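Local atomic coordinates of flagellar hook-associated protein (Burkholderia pseudomallei, PDB entry 4UT1), a protein that probably serves as a structural component of the bacterial flagellum, forming part of the junction between the hook and the filament. Residues Val251-Ser264 with Thr276-Leu289. Residues are numbered along the deposited sequence; the frame is centred on the assembly and turned at random.
Sequences VASPSDPSELTIVS and TQYLPDVSLTGGAL. With EDO (1,2-ethanediol), chain O.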
loop_
_atom_site.group_PDB
_atom_site.type_symbol
_atom_site.label_atom_id
_atom_site.label_comp_id
_atom_site.label_asym_id
_atom_site.label_seq_id
_atom_site.Cartn_x
_atom_site.Cartn_y
_atom_site.Cartn_z
ATOM N N VAL A 251 2.991 -22.150 -14.402
ATOM C CA VAL A 251 3.415 -22.614 -13.096
ATOM C C VAL A 251 3.402 -21.398 -12.162
ATOM O O VAL A 251 3.354 -20.258 -12.627
ATOM C CB VAL A 251 4.823 -23.240 -13.132
ATOM C CG1 VAL A 251 4.855 -24.413 -14.101
ATOM C CG2 VAL A 251 5.836 -22.201 -13.544
ATOM N N ALA A 252 3.425 -21.645 -10.862
ATOM C CA ALA A 252 3.501 -20.543 -9.895
ATOM C C ALA A 252 4.742 -19.718 -10.205
ATOM O O ALA A 252 5.823 -20.278 -10.449
ATOM C CB ALA A 252 3.537 -21.074 -8.472
ATOM N N SER A 253 4.594 -18.399 -10.250
ATOM C CA SER A 253 5.743 -17.551 -10.564
ATOM C C SER A 253 6.767 -17.624 -9.435
ATOM O O SER A 253 6.414 -17.756 -8.264
ATOM C CB SER A 253 5.312 -16.106 -10.817
ATOM O OG SER A 253 5.259 -15.383 -9.608
ATOM N N PRO A 254 8.054 -17.560 -9.790
ATOM C CA PRO A 254 9.125 -17.708 -8.798
ATOM C C PRO A 254 9.176 -16.526 -7.821
ATOM O O PRO A 254 9.774 -16.652 -6.756
ATOM C CB PRO A 254 10.403 -17.784 -9.649
ATOM C CG PRO A 254 10.052 -17.150 -10.960
ATOM C CD PRO A 254 8.552 -17.331 -11.155
ATOM N N SER A 255 8.539 -15.412 -8.166
ATOM C CA SER A 255 8.577 -14.235 -7.290
ATOM C C SER A 255 7.272 -14.006 -6.521
ATOM O O SER A 255 7.223 -13.221 -5.566
ATOM C CB SER A 255 8.936 -12.987 -8.103
ATOM O OG SER A 255 7.929 -12.654 -9.036
ATOM N N ASP A 256 6.217 -14.699 -6.919
ATOM C CA ASP A 256 4.915 -14.515 -6.281
ATOM C C ASP A 256 4.043 -15.728 -6.574
ATOM O O ASP A 256 3.486 -15.842 -7.661
ATOM C CB ASP A 256 4.252 -13.234 -6.786
ATOM C CG ASP A 256 2.871 -12.983 -6.158
ATOM O OD1 ASP A 256 2.365 -13.820 -5.369
ATOM O OD2 ASP A 256 2.291 -11.922 -6.464
ATOM N N PRO A 257 3.916 -16.632 -5.590
ATOM C CA PRO A 257 3.242 -17.916 -5.801
ATOM C C PRO A 257 1.740 -17.770 -5.963
ATOM O O PRO A 257 1.087 -18.731 -6.357
ATOM C CB PRO A 257 3.576 -18.698 -4.524
ATOM C CG PRO A 257 3.772 -17.661 -3.505
ATOM C CD PRO A 257 4.397 -16.486 -4.207
ATOM N N SER A 258 1.195 -16.594 -5.654
ATOM C CA SER A 258 -0.226 -16.344 -5.893
ATOM C C SER A 258 -0.496 -16.046 -7.374
ATOM O O SER A 258 -1.649 -16.004 -7.815
ATOM C CB SER A 258 -0.723 -15.181 -5.010
ATOM O OG SER A 258 -0.341 -13.924 -5.537
ATOM N N GLU A 259 0.569 -15.846 -8.143
ATOM C CA GLU A 259 0.435 -15.505 -9.549
ATOM C C GLU A 259 1.147 -16.518 -10.432
ATOM O O GLU A 259 2.307 -16.854 -10.196
ATOM C CB GLU A 259 0.977 -14.109 -9.822
ATOM C CG GLU A 259 0.223 -13.039 -9.019
ATOM C CD GLU A 259 0.588 -11.621 -9.394
ATOM O OE1 GLU A 259 1.661 -11.400 -10.011
ATOM O OE2 GLU A 259 -0.218 -10.716 -9.063
ATOM N N LEU A 260 0.439 -17.001 -11.446
ATOM C CA LEU A 260 1.038 -17.904 -12.416
ATOM C C LEU A 260 1.848 -17.159 -13.455
ATOM O O LEU A 260 1.528 -16.027 -13.825
ATOM C CB LEU A 260 -0.038 -18.735 -13.128
ATOM C CG LEU A 260 -0.953 -19.570 -12.246
ATOM C CD1 LEU A 260 -1.879 -20.414 -13.125
ATOM C CD2 LEU A 260 -0.152 -20.436 -11.296
ATOM N N THR A 261 2.891 -17.819 -13.950
ATOM C CA THR A 261 3.709 -17.250 -14.999
ATOM C C THR A 261 3.793 -18.295 -16.112
ATOM O O THR A 261 3.368 -19.437 -15.926
ATOM C CB THR A 261 5.111 -16.861 -14.482
ATOM O OG1 THR A 261 5.846 -16.207 -15.523
ATOM C CG2 THR A 261 5.878 -18.093 -14.017
ATOM N N ILE A 262 4.300 -17.899 -17.272
ATOM C CA ILE A 262 4.417 -18.817 -18.401
ATOM C C ILE A 262 5.831 -19.398 -18.489
ATOM O O ILE A 262 6.823 -18.694 -18.282
ATOM C CB ILE A 262 4.075 -18.111 -19.720
ATOM C CG1 ILE A 262 2.783 -17.297 -19.569
ATOM C CG2 ILE A 262 3.979 -19.114 -20.854
ATOM C CD1 ILE A 262 1.594 -18.121 -19.164
ATOM N N VAL A 263 5.922 -20.689 -18.779
ATOM C CA VAL A 263 7.210 -21.319 -18.970
ATOM C C VAL A 263 7.164 -22.165 -20.222
ATOM O O VAL A 263 6.082 -22.528 -20.709
ATOM C CB VAL A 263 7.616 -22.210 -17.767
ATOM C CG1 VAL A 263 7.627 -21.394 -16.483
ATOM C CG2 VAL A 263 6.682 -23.413 -17.634
ATOM N N SER A 264 8.346 -22.461 -20.744
ATOM C CA SER A 264 8.470 -23.452 -21.808
ATOM C C SER A 264 9.113 -24.714 -21.249
ATOM O O SER A 264 10.040 -24.643 -20.444
ATOM C CB SER A 264 9.281 -22.901 -22.972
ATOM O OG SER A 264 10.607 -22.616 -22.572
ATOM N N THR A 276 12.934 -26.446 -17.112
ATOM C CA THR A 276 11.843 -25.514 -17.340
ATOM C C THR A 276 12.398 -24.110 -17.511
ATOM O O THR A 276 13.218 -23.655 -16.707
ATOM C CB THR A 276 10.855 -25.536 -16.183
ATOM O OG1 THR A 276 11.547 -25.190 -14.982
ATOM C CG2 THR A 276 10.264 -26.925 -16.027
ATOM N N GLN A 277 11.981 -23.444 -18.580
ATOM C CA GLN A 277 12.453 -22.105 -18.889
ATOM C C GLN A 277 11.427 -21.068 -18.480
ATOM O O GLN A 277 10.290 -21.098 -18.949
ATOM C CB GLN A 277 12.752 -21.959 -20.378
ATOM C CG GLN A 277 13.974 -22.703 -20.834
ATOM C CD GLN A 277 15.147 -22.525 -19.883
ATOM O OE1 GLN A 277 15.622 -23.497 -19.302
ATOM N NE2 GLN A 277 15.605 -21.285 -19.707
ATOM N N TYR A 278 11.830 -20.152 -17.611
ATOM C CA TYR A 278 10.938 -19.081 -17.178
ATOM C C TYR A 278 10.928 -17.929 -18.166
ATOM O O TYR A 278 11.893 -17.171 -18.237
ATOM C CB TYR A 278 11.352 -18.524 -15.824
ATOM C CG TYR A 278 11.116 -19.406 -14.627
ATOM C CD1 TYR A 278 9.832 -19.720 -14.206
ATOM C CD2 TYR A 278 12.188 -19.867 -13.875
ATOM C CE1 TYR A 278 9.622 -20.510 -13.084
ATOM C CE2 TYR A 278 11.994 -20.646 -12.755
ATOM C CZ TYR A 278 10.714 -20.968 -12.364
ATOM O OH TYR A 278 10.544 -21.752 -11.244
ATOM N N LEU A 279 9.829 -17.761 -18.889
ATOM C CA LEU A 279 9.684 -16.617 -19.780
ATOM C C LEU A 279 9.202 -15.385 -19.001
ATOM O O LEU A 279 8.139 -15.418 -18.377
ATOM C CB LEU A 279 8.709 -16.945 -20.908
ATOM C CG LEU A 279 8.839 -18.333 -21.541
ATOM C CD1 LEU A 279 7.805 -18.512 -22.631
ATOM C CD2 LEU A 279 10.243 -18.558 -22.090
ATOM N N PRO A 280 9.980 -14.292 -19.036
ATOM C CA PRO A 280 9.639 -13.062 -18.306
ATOM C C PRO A 280 8.292 -12.494 -18.744
ATOM O O PRO A 280 8.054 -12.417 -19.948
ATOM C CB PRO A 280 10.771 -12.101 -18.682
ATOM C CG PRO A 280 11.885 -12.984 -19.176
ATOM C CD PRO A 280 11.220 -14.153 -19.822
ATOM N N ASP A 281 7.437 -12.108 -17.799
ATOM C CA ASP A 281 6.124 -11.543 -18.136
ATOM C C ASP A 281 6.242 -10.434 -19.181
ATOM O O ASP A 281 5.460 -10.367 -20.130
ATOM C CB ASP A 281 5.422 -10.991 -16.888
ATOM C CG ASP A 281 4.948 -12.083 -15.948
ATOM O OD1 ASP A 281 5.237 -13.270 -16.194
ATOM O OD2 ASP A 281 4.297 -11.748 -14.943
ATOM N N VAL A 282 7.238 -9.574 -19.002
ATOM C CA VAL A 282 7.399 -8.411 -19.861
ATOM C C VAL A 282 7.728 -8.783 -21.314
ATOM O O VAL A 282 7.481 -7.997 -22.226
ATOM C CB VAL A 282 8.494 -7.477 -19.310
ATOM C CG1 VAL A 282 9.861 -8.174 -19.344
ATOM C CG2 VAL A 282 8.524 -6.172 -20.087
ATOM N N SER A 283 8.281 -9.973 -21.533
ATOM C CA SER A 283 8.638 -10.398 -22.881
ATOM C C SER A 283 7.436 -11.011 -23.613
ATOM O O SER A 283 7.426 -11.139 -24.846
ATOM C CB SER A 283 9.778 -11.417 -22.835
ATOM O OG SER A 283 9.327 -12.648 -22.283
ATOM N N LEU A 284 6.435 -11.399 -22.834
ATOM C CA LEU A 284 5.268 -12.117 -23.349
ATOM C C LEU A 284 4.181 -11.163 -23.812
ATOM O O LEU A 284 3.062 -11.187 -23.312
ATOM C CB LEU A 284 4.724 -13.053 -22.271
ATOM C CG LEU A 284 5.617 -14.261 -21.981
ATOM C CD1 LEU A 284 5.625 -14.616 -20.496
ATOM C CD2 LEU A 284 5.151 -15.436 -22.806
ATOM N N THR A 285 4.516 -10.322 -24.778
ATOM C CA THR A 285 3.566 -9.364 -25.312
ATOM C C THR A 285 2.612 -9.971 -26.336
ATOM O O THR A 285 2.866 -11.042 -26.900
ATOM C CB THR A 285 4.287 -8.202 -25.978
ATOM O OG1 THR A 285 5.235 -8.731 -26.914
ATOM C CG2 THR A 285 5.007 -7.376 -24.940
ATOM N N GLY A 286 1.518 -9.258 -26.568
ATOM C CA GLY A 286 0.551 -9.609 -27.585
ATOM C C GLY A 286 -0.430 -10.658 -27.131
ATOM O O GLY A 286 -0.112 -11.475 -26.257
ATOM N N GLY A 287 -1.614 -10.639 -27.743
ATOM C CA GLY A 287 -2.641 -11.632 -27.510
ATOM C C GLY A 287 -3.242 -11.584 -26.122
ATOM O O GLY A 287 -2.920 -10.697 -25.318
ATOM N N ALA A 288 -4.101 -12.550 -25.833
ATOM C CA ALA A 288 -4.724 -12.637 -24.519
ATOM C C ALA A 288 -3.640 -12.677 -23.447
ATOM O O ALA A 288 -3.787 -12.091 -22.382
ATOM C CB ALA A 288 -5.623 -13.855 -24.419
ATOM N N LEU A 289 -2.549 -13.369 -23.756
ATOM C CA LEU A 289 -1.423 -13.486 -22.847
ATOM C C LEU A 289 -0.951 -12.115 -22.397
ATOM O O LEU A 289 -0.938 -11.814 -21.209
ATOM C CB LEU A 289 -0.281 -14.251 -23.518
ATOM C CG LEU A 289 0.329 -15.379 -22.693
ATOM C CD1 LEU A 289 -0.753 -16.370 -22.291
ATOM C CD2 LEU A 289 1.462 -16.076 -23.472
HETATM C C1 EDO O . 10.215 -15.160 -15.097
HETATM O O1 EDO O . 10.611 -15.536 -13.775
HETATM C C2 EDO O . 8.706 -14.966 -15.106
HETATM O O2 EDO O . 8.106 -15.970 -15.941
#
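A short antiparallel hairpin joins V263 and S264 to Q277 and Y278, adding strand 277-278 as the last strand of a six-stranded meander. S264 and Q277 form a hydrogen-bonded pair: Q277 N gives a bond to S264 O at 2.9 Å, and S264 N returns one to Q277 O at 3.0 Å. Beyond the non-hydrogen-bonded pair V263-Y278, L279 N donates a further hydrogen bond to I262 O, 3.2 Å.

On the V263 side of the sheet, the Y278 ring reaches over P254 and V263 of 251-264. P254 CG sits 4.0 Å from the ring centroid, over one face, in a CH-pi contact. V263 lies alongside, its CG1 3.6 Å from Y278 CD1; with CG1 anti to the carbonyl carbon (chi1 -57°), that methyl is carried to the ring, while V251 CG2 approaches Y278 CE1 obliquely and more loosely.

I262 turns to the other side, where L284 CD1 packs 3.9 Å from its CB and L289 CD1, in the first turn of helix 287-322, lies 4.3 Å from I262 CD1; V173 of helix 134-193 also touches I262. D281 OD1 lies 3.1 Å from T261 OG1, while its OD2 makes a salt bridge to R296 of helix 287-322. A 1,2-ethanediol, probably from the crystallisation liquor, lodges between T261 and L279, its very short approaches best treated as doubtful.

The chemistry thus divides in three: backbone bonds hold the edge strand, the Y278 ring packs with P254 and V263, and L284 and L289 close over I262 of strand 260-265, while D281 is tied to helix 287-322 through R296.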